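PDB 3PZJ: probable acetyltransferases from Chromobacterium violaceum, which probably transfers an acetyl group from acetyl-CoA to an amine, possibly the N-terminal serine or alanine of a protein, as a GNAT-family acetyltransferase. Local coordinates for residues L108-M113 and F142-T147; G152-E157 and M200-W205. All coordinates share one frame; numbering follows the deposited sequence.

Contact 1 (L108-M113 and F142-T147)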
ATOM      1  N   LEU A 108      13.200  -8.500 -12.192  1.00 23.80           N
ATOM      2  CA  LEU A 108      12.160  -8.515 -11.180  1.00 22.56           C
ATOM      3  C   LEU A 108      12.707  -8.034  -9.844  1.00 21.35           C
ATOM      4  O   LEU A 108      13.839  -7.817  -9.719  1.00 21.70           O
ATOM      5  CB  LEU A 108      11.541  -9.894 -11.040  1.00 22.87           C
ATOM      6  CG  LEU A 108      12.219 -10.879 -10.146  1.00 28.72           C
ATOM      7  CD1 LEU A 108      11.296 -12.015  -9.796  1.00 27.14           C
ATOM      8  CD2 LEU A 108      13.467 -11.342 -10.713  1.00 29.74           C
ATOM      9  N   GLY A 109      11.858  -7.812  -8.872  1.00 20.54           N
ATOM     10  CA  GLY A 109      12.324  -7.381  -7.583  1.00 20.08           C
ATOM     11  C   GLY A 109      11.271  -7.207  -6.525  1.00 20.63           C
ATOM     12  O   GLY A 109      10.244  -7.794  -6.626  1.00 22.26           O
ATOM     13  N   TYR A 110      11.569  -6.394  -5.525  1.00 20.70           N
ATOM     14  CA  TYR A 110      10.671  -6.085  -4.453  1.00 20.73           C
ATOM     15  C   TYR A 110      10.199  -4.641  -4.625  1.00 21.02           C
ATOM     16  O   TYR A 110      10.946  -3.739  -5.088  1.00 21.62           O
ATOM     17  CB  TYR A 110      11.416  -6.213  -3.141  1.00 21.27           C
ATOM     18  CG  TYR A 110      12.024  -7.586  -2.829  1.00 19.81           C
ATOM     19  CD1 TYR A 110      11.231  -8.709  -2.699  1.00 23.29           C
ATOM     20  CD2 TYR A 110      13.399  -7.730  -2.590  1.00 23.84           C
ATOM     21  CE1 TYR A 110      11.780  -9.932  -2.318  1.00 22.00           C
ATOM     22  CE2 TYR A 110      13.953  -8.981  -2.241  1.00 22.81           C
ATOM     23  CZ  TYR A 110      13.128 -10.049  -2.127  1.00 21.05           C
ATOM     24  OH  TYR A 110      13.665 -11.227  -1.743  1.00 24.05           O
ATOM     25  N   ARG A 111       8.959  -4.392  -4.218  1.00 21.44           N
ATOM     26  CA  ARG A 111       8.526  -3.036  -4.039  1.00 21.31           C
ATOM     27  C   ARG A 111       7.649  -2.949  -2.833  1.00 21.77           C
ATOM     28  O   ARG A 111       7.285  -3.964  -2.191  1.00 20.65           O
ATOM     29  CB  ARG A 111       7.776  -2.527  -5.255  1.00 22.66           C
ATOM     30  CG  ARG A 111       6.507  -3.380  -5.534  1.00 20.57           C
ATOM     31  CD  ARG A 111       5.882  -3.022  -6.947  1.00 30.80           C
ATOM     32  NE  ARG A 111       5.605  -1.608  -7.039  1.00 36.02           N
ATOM     33  CZ  ARG A 111       4.470  -0.989  -6.645  1.00 46.12           C
ATOM     34  NH1 ARG A 111       3.431  -1.657  -6.148  1.00 47.06           N
ATOM     35  NH2 ARG A 111       4.351   0.341  -6.757  1.00 46.54           N
ATOM     36  N   GLN A 112       7.355  -1.723  -2.482  1.00 22.25           N
ATOM     37  CA  GLN A 112       6.551  -1.445  -1.275  1.00 23.04           C
ATOM     38  C   GLN A 112       7.131  -2.220  -0.047  1.00 22.02           C
ATOM     39  O   GLN A 112       6.379  -2.819   0.687  1.00 22.17           O
ATOM     40  CB  GLN A 112       5.055  -1.802  -1.513  1.00 23.94           C
ATOM     41  CG  GLN A 112       4.390  -1.025  -2.625  1.00 30.08           C
ATOM     42  CD  GLN A 112       4.277   0.421  -2.283  1.00 38.23           C
ATOM     43  OE1 GLN A 112       5.024   1.274  -2.799  1.00 44.81           O
ATOM     44  NE2 GLN A 112       3.379   0.720  -1.415  1.00 35.68           N
HETATM   45  N   MSE A 113       8.454  -2.237   0.119  1.00 21.34           N
HETATM   46  CA  MSE A 113       9.079  -2.849   1.282  0.50 23.07           C
HETATM   47  C   MSE A 113       8.718  -1.998   2.521  1.00 24.28           C
HETATM   48  O   MSE A 113       8.887  -0.720   2.524  1.00 25.29           O
HETATM   49  CB  MSE A 113      10.593  -2.910   1.107  0.50 25.41           C
HETATM   50  CG  MSE A 113      11.352  -3.223   2.373  0.50 26.51           C
HETATM   51 SE   MSE A 113      13.223  -3.256   1.979  0.50 37.41          SE
HETATM   52  CE  MSE A 113      13.285  -4.540   0.486  0.50 27.20           C
ATOM     53  N   PHE A 142      11.014 -18.073  -6.763  1.00 24.87           N
ATOM     54  CA  PHE A 142      11.317 -18.829  -5.536  1.00 24.20           C
ATOM     55  C   PHE A 142      12.481 -18.217  -4.771  1.00 23.59           C
ATOM     56  O   PHE A 142      12.389 -18.108  -3.552  1.00 23.07           O
ATOM     57  CB  PHE A 142      11.709 -20.223  -5.945  1.00 27.27           C
ATOM     58  CG  PHE A 142      12.170 -21.082  -4.830  1.00 32.56           C
ATOM     59  CD1 PHE A 142      11.282 -21.859  -4.149  1.00 38.43           C
ATOM     60  CD2 PHE A 142      13.536 -21.223  -4.561  1.00 38.94           C
ATOM     61  CE1 PHE A 142      11.725 -22.720  -3.132  1.00 38.56           C
ATOM     62  CE2 PHE A 142      13.971 -22.060  -3.567  1.00 40.55           C
ATOM     63  CZ  PHE A 142      13.062 -22.810  -2.857  1.00 42.47           C
ATOM     64  N   LEU A 143      13.530 -17.765  -5.456  1.00 23.92           N
ATOM     65  CA  LEU A 143      14.690 -17.115  -4.759  1.00 24.06           C
ATOM     66  C   LEU A 143      14.329 -15.774  -4.059  1.00 24.07           C
ATOM     67  O   LEU A 143      14.821 -15.512  -2.936  1.00 23.24           O
ATOM     68  CB  LEU A 143      15.842 -16.911  -5.694  1.00 25.07           C
ATOM     69  CG  LEU A 143      16.587 -18.126  -6.135  1.00 26.13           C
ATOM     70  CD1 LEU A 143      17.560 -17.799  -7.341  1.00 29.94           C
ATOM     71  CD2 LEU A 143      17.354 -18.711  -4.922  1.00 30.49           C
ATOM     72  N   LEU A 144      13.388 -14.983  -4.636  1.00 23.42           N
ATOM     73  CA  LEU A 144      12.944 -13.791  -3.936  1.00 23.04           C
ATOM     74  C   LEU A 144      12.059 -14.137  -2.795  1.00 24.41           C
ATOM     75  O   LEU A 144      12.141 -13.463  -1.766  1.00 24.60           O
ATOM     76  CB  LEU A 144      12.295 -12.773  -4.852  1.00 24.80           C
ATOM     77  CG  LEU A 144      13.176 -12.041  -5.867  1.00 24.64           C
ATOM     78  CD1 LEU A 144      12.383 -10.936  -6.492  1.00 27.17           C
ATOM     79  CD2 LEU A 144      14.508 -11.492  -5.293  1.00 29.13           C
ATOM     80  N   LEU A 145      11.238 -15.185  -2.898  1.00 23.22           N
ATOM     81  CA  LEU A 145      10.423 -15.580  -1.727  1.00 23.84           C
ATOM     82  C   LEU A 145      11.357 -16.053  -0.587  1.00 23.70           C
ATOM     83  O   LEU A 145      11.271 -15.558   0.570  1.00 22.84           O
ATOM     84  CB  LEU A 145       9.433 -16.656  -2.151  1.00 24.81           C
ATOM     85  CG  LEU A 145       8.272 -16.133  -3.011  1.00 26.76           C
ATOM     86  CD1 LEU A 145       7.563 -17.342  -3.664  1.00 22.96           C
ATOM     87  CD2 LEU A 145       7.311 -15.324  -2.111  1.00 24.23           C
ATOM     88  N   LYS A 146      12.256 -16.987  -0.931  1.00 22.60           N
ATOM     89  CA  LYS A 146      13.171 -17.548   0.051  1.00 26.47           C
ATOM     90  C   LYS A 146      13.880 -16.420   0.750  1.00 25.07           C
ATOM     91  O   LYS A 146      13.947 -16.381   1.977  1.00 25.18           O
ATOM     92  CB  LYS A 146      14.187 -18.448  -0.629  1.00 28.01           C
ATOM     93  CG  LYS A 146      15.181 -19.161   0.326  1.00 31.36           C
ATOM     94  CD  LYS A 146      16.262 -19.792  -0.553  1.00 36.08           C
ATOM     95  CE  LYS A 146      17.111 -20.809   0.220  1.00 42.60           C
ATOM     96  NZ  LYS A 146      17.515 -21.893  -0.748  1.00 47.05           N
ATOM     97  N   THR A 147      14.377 -15.466  -0.050  1.00 23.81           N
ATOM     98  CA  THR A 147      15.169 -14.398   0.467  1.00 25.44           C
ATOM     99  C   THR A 147      14.385 -13.494   1.403  1.00 24.28           C
ATOM    100  O   THR A 147      14.905 -13.046   2.441  1.00 24.85           O
ATOM    101  CB  THR A 147      15.844 -13.580  -0.668  1.00 24.78           C
ATOM    102  OG1 THR A 147      16.750 -14.418  -1.445  1.00 25.37           O
ATOM    103  CG2 THR A 147      16.621 -12.439  -0.082  1.00 28.31           C
TER
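Leu144, on the helix, fills the step between Leu108 and Tyr110 on the strand. Its CB lies beside the phenol end of Tyr110, 3.8 Å from CE1. CG stands anti to its own carbonyl carbon (chi1 -69°), and from there the side chain forks toward the strand. One branch, CD1, passes over a face of the Tyr110 ring, comes within 3.7 Å of Gly109 CA and meets Leu108 tip to tip, with 3.6 Å between Leu144 CD1 and Leu108 CD1. The other, CD2, packs against the phenol end, 3.7 Å from Tyr110 CZ. Here the central sheet of the GNAT fold receives helix 135-150, the helical part of the beta-alpha-beta crossover from strand 119-127 to strand 155-161. Segments 108-111 and 142-147 run roughly the same way, their axes 33° apart. Leu41 of strand 39-43 and Ile34 of strand 34-35 also touch Leu144. The one polar link between the segments is short: Tyr110 OH donates to Leu144 O at 2.7 Å. It approaches in the carbonyl plane, on a lone pair, and Leu144 O in turn lies in the plane of the Tyr110 ring, at its edge. One turn on, Thr147 crosses the phenol at about a right angle and offers it carbon, with CB 3.4 Å from Tyr110 OH. Thr147 OG1 is turned back instead onto Leu143 O, 2.7 Å away. That carbonyl also takes the backbone N-H of Thr147, from the opposite face of its plane.

Contact 2 (G152-E157 and M200-W205)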
ATOM      1  N   GLY A 152      13.230 -12.098   7.321  1.00 27.25           N
ATOM      2  CA  GLY A 152      12.267 -11.847   8.362  1.00 26.94           C
ATOM      3  C   GLY A 152      10.946 -11.236   7.971  1.00 25.91           C
ATOM      4  O   GLY A 152      10.157 -10.806   8.847  1.00 24.13           O
ATOM      5  N   TYR A 153      10.671 -11.233   6.664  1.00 24.46           N
ATOM      6  CA  TYR A 153       9.316 -10.789   6.158  1.00 24.90           C
ATOM      7  C   TYR A 153       8.266 -11.804   6.569  1.00 23.91           C
ATOM      8  O   TYR A 153       8.510 -13.059   6.583  1.00 25.88           O
ATOM      9  CB  TYR A 153       9.316 -10.419   4.629  1.00 25.04           C
ATOM     10  CG  TYR A 153      10.048  -9.135   4.394  1.00 23.42           C
ATOM     11  CD1 TYR A 153       9.388  -7.900   4.485  1.00 20.82           C
ATOM     12  CD2 TYR A 153      11.422  -9.137   4.231  1.00 27.67           C
ATOM     13  CE1 TYR A 153      10.088  -6.701   4.306  1.00 23.29           C
ATOM     14  CE2 TYR A 153      12.166  -7.961   4.123  1.00 25.76           C
ATOM     15  CZ  TYR A 153      11.489  -6.747   4.224  1.00 27.62           C
ATOM     16  OH  TYR A 153      12.212  -5.649   4.060  1.00 29.06           O
ATOM     17  N   ARG A 154       7.106 -11.291   6.936  1.00 21.92           N
ATOM     18  CA  ARG A 154       5.919 -12.093   7.339  1.00 22.53           C
ATOM     19  C   ARG A 154       4.896 -12.283   6.223  1.00 21.18           C
ATOM     20  O   ARG A 154       4.126 -13.218   6.250  1.00 21.64           O
ATOM     21  CB  ARG A 154       5.196 -11.389   8.507  1.00 23.34           C
ATOM     22  CG  ARG A 154       5.992 -11.325   9.748  1.00 26.91           C
ATOM     23  CD  ARG A 154       5.238 -10.688  10.884  1.00 24.46           C
ATOM     24  NE  ARG A 154       4.246 -11.569  11.352  1.00 24.93           N
ATOM     25  CZ  ARG A 154       2.956 -11.314  11.471  1.00 24.97           C
ATOM     26  NH1 ARG A 154       2.430 -10.196  11.061  1.00 26.02           N
ATOM     27  NH2 ARG A 154       2.163 -12.283  11.945  1.00 28.16           N
ATOM     28  N   ARG A 155       4.905 -11.406   5.239  1.00 19.86           N
ATOM     29  CA  ARG A 155       3.903 -11.364   4.202  1.00 21.46           C
ATOM     30  C   ARG A 155       4.604 -10.917   2.887  1.00 21.66           C
ATOM     31  O   ARG A 155       5.277  -9.871   2.891  1.00 22.51           O
ATOM     32  CB  ARG A 155       2.865 -10.294   4.595  1.00 21.25           C
ATOM     33  CG  ARG A 155       1.798 -10.008   3.524  1.00 20.51           C
ATOM     34  CD  ARG A 155       0.994  -8.746   3.824  1.00 22.97           C
ATOM     35  NE  ARG A 155       0.109  -8.379   2.737  1.00 21.68           N
ATOM     36  CZ  ARG A 155      -0.958  -9.111   2.307  1.00 18.57           C
ATOM     37  NH1 ARG A 155      -1.390 -10.191   2.926  1.00 20.07           N
ATOM     38  NH2 ARG A 155      -1.595  -8.738   1.233  1.00 22.37           N
ATOM     39  N   CYS A 156       4.438 -11.668   1.808  1.00 21.27           N
ATOM     40  CA  CYS A 156       4.960 -11.399   0.512  0.50 21.75           C
ATOM     41  C   CYS A 156       3.787 -11.177  -0.492  1.00 22.45           C
ATOM     42  O   CYS A 156       3.086 -12.148  -0.527  1.00 22.83           O
ATOM     43  CB  CYS A 156       5.944 -12.449  -0.014  0.50 23.04           C
ATOM     44  SG  CYS A 156       7.569 -12.414   0.770  0.50 25.69           S
ATOM     45  N   GLU A 157       3.518 -10.037  -1.094  1.00 20.67           N
ATOM     46  CA  GLU A 157       2.386  -9.878  -1.964  1.00 21.96           C
ATOM     47  C   GLU A 157       2.793 -10.138  -3.394  1.00 23.09           C
ATOM     48  O   GLU A 157       3.934 -10.025  -3.744  1.00 21.44           O
ATOM     49  CB  GLU A 157       1.843  -8.462  -1.906  1.00 22.18           C
ATOM     50  CG  GLU A 157       1.066  -8.191  -0.758  1.00 25.66           C
ATOM     51  CD  GLU A 157       0.460  -6.816  -0.755  1.00 25.11           C
ATOM     52  OE1 GLU A 157      -0.266  -6.570   0.162  1.00 30.20           O
ATOM     53  OE2 GLU A 157       0.709  -6.026  -1.632  1.00 25.96           O
HETATM   54  N   MSE A 200       1.592 -14.573   0.216  1.00 21.51           N
HETATM   55  CA  MSE A 200       2.203 -15.760   0.797  1.00 20.33           C
HETATM   56  C   MSE A 200       2.788 -15.391   2.160  1.00 21.42           C
HETATM   57  O   MSE A 200       3.660 -14.529   2.264  1.00 21.64           O
HETATM   58  CB  MSE A 200       3.296 -16.308  -0.121  1.00 22.77           C
HETATM   59  CG  MSE A 200       4.506 -16.860   0.617  1.00 26.16           C
HETATM   60 SE   MSE A 200       5.086 -18.588  -0.078  0.80 35.66          SE
HETATM   61  CE  MSE A 200       3.394 -19.549   0.050  1.00 18.68           C
ATOM     62  N   LEU A 201       2.293 -16.052   3.200  1.00 22.52           N
ATOM     63  CA  LEU A 201       2.631 -15.756   4.549  1.00 22.01           C
ATOM     64  C   LEU A 201       3.818 -16.592   4.951  1.00 22.14           C
ATOM     65  O   LEU A 201       4.089 -17.658   4.357  1.00 22.82           O
ATOM     66  CB  LEU A 201       1.470 -16.100   5.446  1.00 22.98           C
ATOM     67  CG  LEU A 201       0.124 -15.428   5.223  1.00 21.05           C
ATOM     68  CD1 LEU A 201      -0.781 -15.659   6.412  1.00 27.70           C
ATOM     69  CD2 LEU A 201       0.333 -13.892   5.026  1.00 19.36           C
ATOM     70  N   ASP A 202       4.499 -16.156   6.005  1.00 23.67           N
ATOM     71  CA  ASP A 202       5.658 -16.870   6.473  1.00 25.97           C
ATOM     72  C   ASP A 202       5.311 -18.320   6.840  1.00 28.50           C
ATOM     73  O   ASP A 202       6.088 -19.218   6.581  1.00 28.74           O
ATOM     74  CB  ASP A 202       6.414 -16.138   7.601  1.00 25.79           C
ATOM     75  CG  ASP A 202       5.579 -15.726   8.808  1.00 28.31           C
ATOM     76  OD1 ASP A 202       4.373 -15.924   8.833  1.00 27.28           O
ATOM     77  OD2 ASP A 202       6.187 -15.152   9.770  1.00 32.28           O
ATOM     78  N   GLY A 203       4.192 -18.540   7.488  1.00 29.17           N
ATOM     79  CA  GLY A 203       3.819 -19.895   7.848  1.00 31.33           C
ATOM     80  C   GLY A 203       3.472 -20.769   6.674  1.00 31.59           C
ATOM     81  O   GLY A 203       3.629 -21.990   6.767  1.00 31.78           O
ATOM     82  N   GLU A 204       3.057 -20.173   5.575  1.00 29.68           N
ATOM     83  CA  GLU A 204       2.747 -20.937   4.365  1.00 31.17           C
ATOM     84  C   GLU A 204       4.009 -21.376   3.666  1.00 30.83           C
ATOM     85  O   GLU A 204       4.087 -22.511   3.152  1.00 31.10           O
ATOM     86  CB  GLU A 204       1.873 -20.105   3.415  1.00 30.73           C
ATOM     87  CG  GLU A 204       0.513 -20.022   3.926  1.00 31.79           C
ATOM     88  CD  GLU A 204      -0.327 -18.911   3.306  1.00 32.70           C
ATOM     89  OE1 GLU A 204       0.118 -18.006   2.522  1.00 24.98           O
ATOM     90  OE2 GLU A 204      -1.492 -18.975   3.642  1.00 35.77           O
ATOM     91  N   TRP A 205       5.007 -20.504   3.734  1.00 30.58           N
ATOM     92  CA  TRP A 205       6.303 -20.725   3.138  1.00 32.39           C
ATOM     93  C   TRP A 205       6.896 -21.923   3.826  1.00 36.04           C
ATOM     94  O   TRP A 205       7.370 -22.813   3.156  1.00 35.85           O
ATOM     95  CB  TRP A 205       7.222 -19.510   3.302  1.00 31.68           C
ATOM     96  CG  TRP A 205       8.606 -19.749   2.854  1.00 30.06           C
ATOM     97  CD1 TRP A 205       9.699 -19.874   3.622  1.00 34.37           C
ATOM     98  CD2 TRP A 205       9.046 -19.941   1.480  1.00 31.11           C
ATOM     99  NE1 TRP A 205      10.804 -20.136   2.832  1.00 32.74           N
ATOM    100  CE2 TRP A 205      10.425 -20.167   1.517  1.00 34.52           C
ATOM    101  CE3 TRP A 205       8.390 -19.965   0.243  1.00 34.67           C
ATOM    102  CZ2 TRP A 205      11.179 -20.402   0.358  1.00 35.32           C
ATOM    103  CZ3 TRP A 205       9.147 -20.218  -0.916  1.00 34.20           C
ATOM    104  CH2 TRP A 205      10.517 -20.403  -0.837  1.00 32.37           C
TER
HETATM  105  O   HOH W   1       4.931 -14.141  11.952  1.00 32.54           O
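Arg154 and Asp202 lie side by side and point the same way, yet their charged groups do not join directly. Asp202 OD2 rests on the aliphatic root of the arginine, 3.8 Å from Arg154 CG, with the carboxylate nearly perpendicular to the guanidinium (86°). A water bridges the gap: it accepts from Arg154 NE and donates to Asp202 OD2, each at 2.7 Å, and sits in the guanidinium plane at its edge. Asp202 holds CG between its backbone N and carbonyl carbon (chi1 53°), which sets the carboxylate carbon alongside Arg154, near its CA and backbone O. Both polar ends continue into the second subunit, Arg154 NH2 to its Asn192 OD1 and Asp202 OD1 to its Gln184 NE2. In the backbone, Asp202 N donates to Arg154 O at 3.0 Å, from well above the carbonyl plane, and Cys156 and Met200 exchange N-H and C=O as an antiparallel hydrogen-bonded pair. Cys156 and Met200 turn to the side of Phe149. Arg155 and Leu201, a non-hydrogen-bonded pair, turn to the other. Arg155 is extended, with NE and NH2 both gripping Glu157 OE1 side-on, NH2 at 2.8 Å, while NH2 also bridges to Glu179. Leu201 is the N-cap of helix 202-206. Glu204 OE1 reaches back along the chain to accept from Leu201 N at 3.0 Å, nearly straight (169°) and from above the carboxylate plane. This is one half of a capping box, since leucine has no side-chain acceptor to return the bond. The pairing sets the late strand 191-201 between 155-161 and 177-188, the reordered C-terminal end of the sheet that marks the GNAT fold.

The centre of contact 1 is about 6 Å from the centre of the chain, in the core; that of contact 2 is about 14 Å away, farther out and against the second subunit. Both build on the same mixed sheet. The first lays a helix over it with leucine packing and a single hydrogen bond from a phenol; the second pairs two of its strands through backbone hydrogen bonds, up to the start of helix 202-206. Contact 2, also largely buried, is rich in charge, whereas no other chain of the assembly touches contact 1. Helix 135-150 leads into strand 155-161, and the contacts meet where Trp205 packs against Phe142, Leu145 and Lys146, and Met113 against Tyr153.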